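Local coordinates for L0028 (Mitochondria associated protein) (Escherichia coli, PDB 3GCG) that probably acts inside host cells as a type III secreted guanine nucleotide exchange factor of the bacterial WxxxE effector class, activating the small GTPase Cdc42, at residues B[21-26]-B[140-145]; B[77-82]-B[157-162]. All coordinates share one frame; numbering follows the deposited sequence.

Contact 1. Residues B[21-26]-B[140-145]; sequences GKLTNQ and QEIFER
Ile142 reaches across from helix 124-146 to the face that Leu23 and Thr24 present on helix 20-32, a buried helix-helix contact in the all-helical fold of this effector, consistent with the V-shaped architecture of SopE-like exchange factors. The isoleucine gives up more surface than either partner and touches each with a different branch. CG1 stands anti to the carbonyl carbon (chi1 -75°) and carries CD1 out to Leu23, the two side chains crossing at about a right angle. CD1 rests 3.9 Å from Leu23 CB, near the root of the leucine. It also meets one leucine tip, Leu23 CD1 at 4.1 Å from Ile142 CD1, so the end methyl packs along one flank of Leu23. CG2, anti to the backbone N, is the branch that touches Thr24, and here the side chains slide past each other in opposite directions. Backbones come nearest at the same pair, Thr24 CA lying 6.8 Å from Ile142 CA.

Helix 99-105 completes the apolar surroundings: Leu104 touches both Leu23 and Ile142, and Ile100 packs on Ile142. Thr24 OG1 is hydrogen-bonded to the carbonyl of His20, one turn back, and a weak hydrogen bond links it to Asn146 ND2. That same amide hydrogen-bonds Ile142 O, so Asn146 links the two facing residues from the end of helix 124-146. The threonine oxygen also borders the apolar contact, Thr24 OG1 lying 3.9 Å from the methyl Ile142 CG2.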
# COMPACT_ATOMS: atom_id res chain seq x y z
N GLY B 21 -17.50 -18.02 2.30
CA GLY B 21 -16.83 -19.21 2.80
C GLY B 21 -15.84 -19.77 1.79
O GLY B 21 -14.74 -20.17 2.18
N LYS B 22 -16.22 -19.82 0.52
CA LYS B 22 -15.32 -20.33 -0.52
C LYS B 22 -14.16 -19.37 -0.68
O LYS B 22 -13.03 -19.79 -0.90
CB LYS B 22 -16.04 -20.48 -1.87
CG LYS B 22 -16.89 -21.74 -1.97
CD LYS B 22 -17.49 -21.93 -3.36
CE LYS B 22 -18.19 -23.29 -3.44
NZ LYS B 22 -18.78 -23.57 -4.78
N LEU B 23 -14.44 -18.08 -0.58
CA LEU B 23 -13.38 -17.08 -0.71
C LEU B 23 -12.35 -17.30 0.39
O LEU B 23 -11.16 -17.37 0.11
CB LEU B 23 -13.96 -15.67 -0.61
CG LEU B 23 -14.50 -15.11 -1.93
CD1 LEU B 23 -15.26 -13.82 -1.69
CD2 LEU B 23 -13.34 -14.89 -2.89
N THR B 24 -12.84 -17.42 1.62
CA THR B 24 -11.96 -17.62 2.77
C THR B 24 -11.08 -18.84 2.58
O THR B 24 -9.89 -18.81 2.90
CB THR B 24 -12.77 -17.79 4.09
OG1 THR B 24 -13.48 -16.59 4.37
CG2 THR B 24 -11.84 -18.10 5.24
N ASN B 25 -11.66 -19.92 2.06
CA ASN B 25 -10.88 -21.13 1.84
C ASN B 25 -9.80 -20.89 0.80
O ASN B 25 -8.70 -21.44 0.90
CB ASN B 25 -11.78 -22.29 1.40
CG ASN B 25 -12.47 -22.95 2.57
OD1 ASN B 25 -12.97 -22.28 3.47
ND2 ASN B 25 -12.50 -24.28 2.57
N GLN B 26 -10.11 -20.06 -0.19
CA GLN B 26 -9.14 -19.75 -1.23
C GLN B 26 -8.08 -18.78 -0.68
O GLN B 26 -6.92 -18.83 -1.07
CB GLN B 26 -9.85 -19.15 -2.44
CG GLN B 26 -10.67 -20.18 -3.23
CD GLN B 26 -11.36 -19.59 -4.46
OE1 GLN B 26 -10.92 -18.58 -5.01
NE2 GLN B 26 -12.42 -20.24 -4.90
N GLN B 140 -14.53 -6.76 4.27
CA GLN B 140 -15.12 -6.48 5.58
C GLN B 140 -15.96 -7.67 5.98
O GLN B 140 -15.96 -8.09 7.14
CB GLN B 140 -16.00 -5.22 5.53
CG GLN B 140 -16.68 -4.94 6.86
CD GLN B 140 -17.60 -3.75 6.81
OE1 GLN B 140 -17.17 -2.63 6.55
NE2 GLN B 140 -18.88 -3.98 7.06
N GLU B 141 -16.69 -8.21 5.01
CA GLU B 141 -17.54 -9.37 5.26
C GLU B 141 -16.67 -10.58 5.60
O GLU B 141 -17.01 -11.36 6.49
CB GLU B 141 -18.43 -9.64 4.03
CG GLU B 141 -19.30 -8.43 3.65
CD GLU B 141 -20.22 -8.68 2.45
OE1 GLU B 141 -19.72 -9.08 1.38
OE2 GLU B 141 -21.44 -8.45 2.58
N ILE B 142 -15.54 -10.72 4.92
CA ILE B 142 -14.63 -11.83 5.17
C ILE B 142 -13.97 -11.70 6.53
O ILE B 142 -13.72 -12.70 7.21
CB ILE B 142 -13.54 -11.93 4.09
CG1 ILE B 142 -14.15 -12.49 2.81
CG2 ILE B 142 -12.39 -12.80 4.57
CD1 ILE B 142 -13.16 -12.68 1.69
N PHE B 143 -13.68 -10.47 6.91
CA PHE B 143 -13.05 -10.20 8.19
C PHE B 143 -13.98 -10.55 9.35
O PHE B 143 -13.58 -11.25 10.29
CB PHE B 143 -12.68 -8.72 8.29
CG PHE B 143 -12.19 -8.30 9.65
CD1 PHE B 143 -10.93 -8.70 10.11
CD2 PHE B 143 -13.00 -7.53 10.48
CE1 PHE B 143 -10.48 -8.33 11.37
CE2 PHE B 143 -12.56 -7.16 11.76
CZ PHE B 143 -11.30 -7.56 12.20
N GLU B 144 -15.21 -10.06 9.29
CA GLU B 144 -16.19 -10.30 10.35
C GLU B 144 -16.63 -11.74 10.54
O GLU B 144 -17.14 -12.10 11.60
CB GLU B 144 -17.41 -9.40 10.14
CG GLU B 144 -17.05 -7.93 10.07
CD GLU B 144 -18.27 -7.03 9.99
OE1 GLU B 144 -19.22 -7.38 9.26
OE2 GLU B 144 -18.26 -5.97 10.64
N ARG B 145 -16.45 -12.58 9.53
CA ARG B 145 -16.85 -13.98 9.67
C ARG B 145 -15.73 -14.85 10.20
O ARG B 145 -15.98 -15.93 10.76
CB ARG B 145 -17.33 -14.52 8.32
CG ARG B 145 -18.44 -13.69 7.72
CD ARG B 145 -19.18 -14.45 6.65
NE ARG B 145 -20.34 -13.71 6.17
CZ ARG B 145 -21.27 -14.21 5.37
NH1 ARG B 145 -21.18 -15.47 4.96
NH2 ARG B 145 -22.29 -13.46 4.99

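Contact 2. Residues B[77-82]-B[157-162]; sequences GHIFRA and AITQNA
The methyl of Ala162 on helix 152-166 sits against the side of Ile79 on helix 73-87, where CA atoms approach to 5.6 Å between Ile79 and Ala162. The two helices run in largely opposite directions, 138° between their segments, with axes 9.3 Å apart, and the smallness of alanine suits this separation. In the tight part, Ile79 CG2, which chi1 of -70° sets anti to the backbone N, meets Ala162 CB at 3.9 Å. A second methyl, Ala82 CB, closes in on Ala162 CB at 4.2 Å, one turn further along helix 73-87. Packing then slackens: Thr159 CG2 stands 4.5 Å from Ile79 CG2, while the threonine hydroxyl is hydrogen-bonded back to the carbonyl of Ile155. The more open edge of the contact is at Ala82, which is partly exposed to solvent. On the buried side lies helix 41-67, which sends Leu60 against Ile79 and Val56 against Thr159; Ile71, in the loop ahead of helix 73-87, also packs on Ile79, making this a three-helix packing of 41-67, 73-87 and 152-166.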
# COMPACT_ATOMS: atom_id res chain seq x y z
N GLY B 77 -1.68 8.66 18.71
CA GLY B 77 -1.24 7.54 19.53
C GLY B 77 -2.16 7.30 20.72
O GLY B 77 -2.48 6.15 21.05
N HIS B 78 -2.59 8.37 21.38
CA HIS B 78 -3.48 8.19 22.52
C HIS B 78 -4.77 7.53 22.04
O HIS B 78 -5.33 6.67 22.73
CB HIS B 78 -3.78 9.54 23.18
CG HIS B 78 -2.55 10.26 23.65
ND1 HIS B 78 -1.62 9.67 24.49
CD2 HIS B 78 -2.10 11.51 23.40
CE1 HIS B 78 -0.65 10.53 24.73
NE2 HIS B 78 -0.91 11.65 24.08
N ILE B 79 -5.23 7.92 20.86
CA ILE B 79 -6.45 7.35 20.31
C ILE B 79 -6.25 5.86 20.02
O ILE B 79 -7.11 5.04 20.33
CB ILE B 79 -6.90 8.11 19.04
CG1 ILE B 79 -7.41 9.51 19.43
CG2 ILE B 79 -8.02 7.36 18.34
CD1 ILE B 79 -7.72 10.42 18.26
N PHE B 80 -5.10 5.52 19.44
CA PHE B 80 -4.82 4.14 19.13
C PHE B 80 -4.70 3.26 20.38
O PHE B 80 -5.17 2.13 20.39
CB PHE B 80 -3.55 4.03 18.28
CG PHE B 80 -3.83 3.85 16.81
CD1 PHE B 80 -4.18 4.93 16.02
CD2 PHE B 80 -3.82 2.58 16.24
CE1 PHE B 80 -4.51 4.74 14.68
CE2 PHE B 80 -4.15 2.38 14.91
CZ PHE B 80 -4.50 3.47 14.13
N ARG B 81 -4.08 3.79 21.43
CA ARG B 81 -3.94 3.02 22.67
C ARG B 81 -5.32 2.85 23.31
O ARG B 81 -5.64 1.79 23.86
CB ARG B 81 -3.00 3.72 23.65
CG ARG B 81 -2.03 2.76 24.34
CD ARG B 81 -2.70 1.44 24.75
NE ARG B 81 -1.75 0.49 25.32
CZ ARG B 81 -2.01 -0.80 25.53
NH1 ARG B 81 -3.20 -1.31 25.23
NH2 ARG B 81 -1.08 -1.59 26.06
N ALA B 82 -6.14 3.91 23.23
CA ALA B 82 -7.48 3.86 23.80
C ALA B 82 -8.28 2.77 23.09
O ALA B 82 -8.95 1.96 23.74
CB ALA B 82 -8.16 5.21 23.64
N ALA B 157 -17.28 2.83 16.08
CA ALA B 157 -17.94 3.52 17.18
C ALA B 157 -16.96 3.74 18.34
O ALA B 157 -16.85 4.83 18.88
CB ALA B 157 -19.15 2.72 17.66
N ILE B 158 -16.25 2.68 18.72
CA ILE B 158 -15.27 2.77 19.78
C ILE B 158 -14.25 3.86 19.45
O ILE B 158 -13.89 4.67 20.30
CB ILE B 158 -14.55 1.43 19.97
CG1 ILE B 158 -15.55 0.38 20.49
CG2 ILE B 158 -13.37 1.60 20.91
CD1 ILE B 158 -14.96 -1.01 20.66
N THR B 159 -13.79 3.88 18.20
CA THR B 159 -12.82 4.88 17.76
C THR B 159 -13.40 6.28 17.85
O THR B 159 -12.76 7.20 18.36
CB THR B 159 -12.36 4.62 16.31
OG1 THR B 159 -11.77 3.32 16.21
CG2 THR B 159 -11.36 5.67 15.86
N GLN B 160 -14.62 6.45 17.34
CA GLN B 160 -15.31 7.74 17.38
C GLN B 160 -15.33 8.29 18.80
O GLN B 160 -15.12 9.49 19.04
CB GLN B 160 -16.75 7.61 16.87
CG GLN B 160 -16.88 7.41 15.37
CD GLN B 160 -18.32 7.29 14.91
OE1 GLN B 160 -19.05 6.38 15.33
NE2 GLN B 160 -18.75 8.21 14.04
N ASN B 161 -15.60 7.40 19.75
CA ASN B 161 -15.67 7.76 21.15
C ASN B 161 -14.28 8.13 21.67
O ASN B 161 -14.16 8.91 22.62
CB ASN B 161 -16.24 6.59 21.96
CG ASN B 161 -16.97 7.06 23.21
OD1 ASN B 161 -16.50 6.86 24.33
ND2 ASN B 161 -18.13 7.69 23.01
N ALA B 162 -13.24 7.56 21.07
CA ALA B 162 -11.87 7.87 21.47
C ALA B 162 -11.54 9.26 20.94
O ALA B 162 -11.01 10.11 21.66
CB ALA B 162 -10.90 6.84 20.87

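From the N terminus the chain first lays down 21-26, passes through helix 41-67 and then places 77-82 on helix 73-87. After helices 99-105 and 108-118 it comes back along helix 124-146, whose late turns close contact 1 over a loop of 113 residues. A short connection leads into helix 152-166, which closes contact 2 over 74 residues. The segments therefore alternate along the sequence: the two closures cross and neither is nested in the other. The centres of contact 1 and contact 2 are about 26 Å apart, on opposite sides of the chain's centre. Helix 124-146 thus holds N-terminal helix 20-32, and the next helix, 152-166, holds helix 73-87 from the middle of the chain.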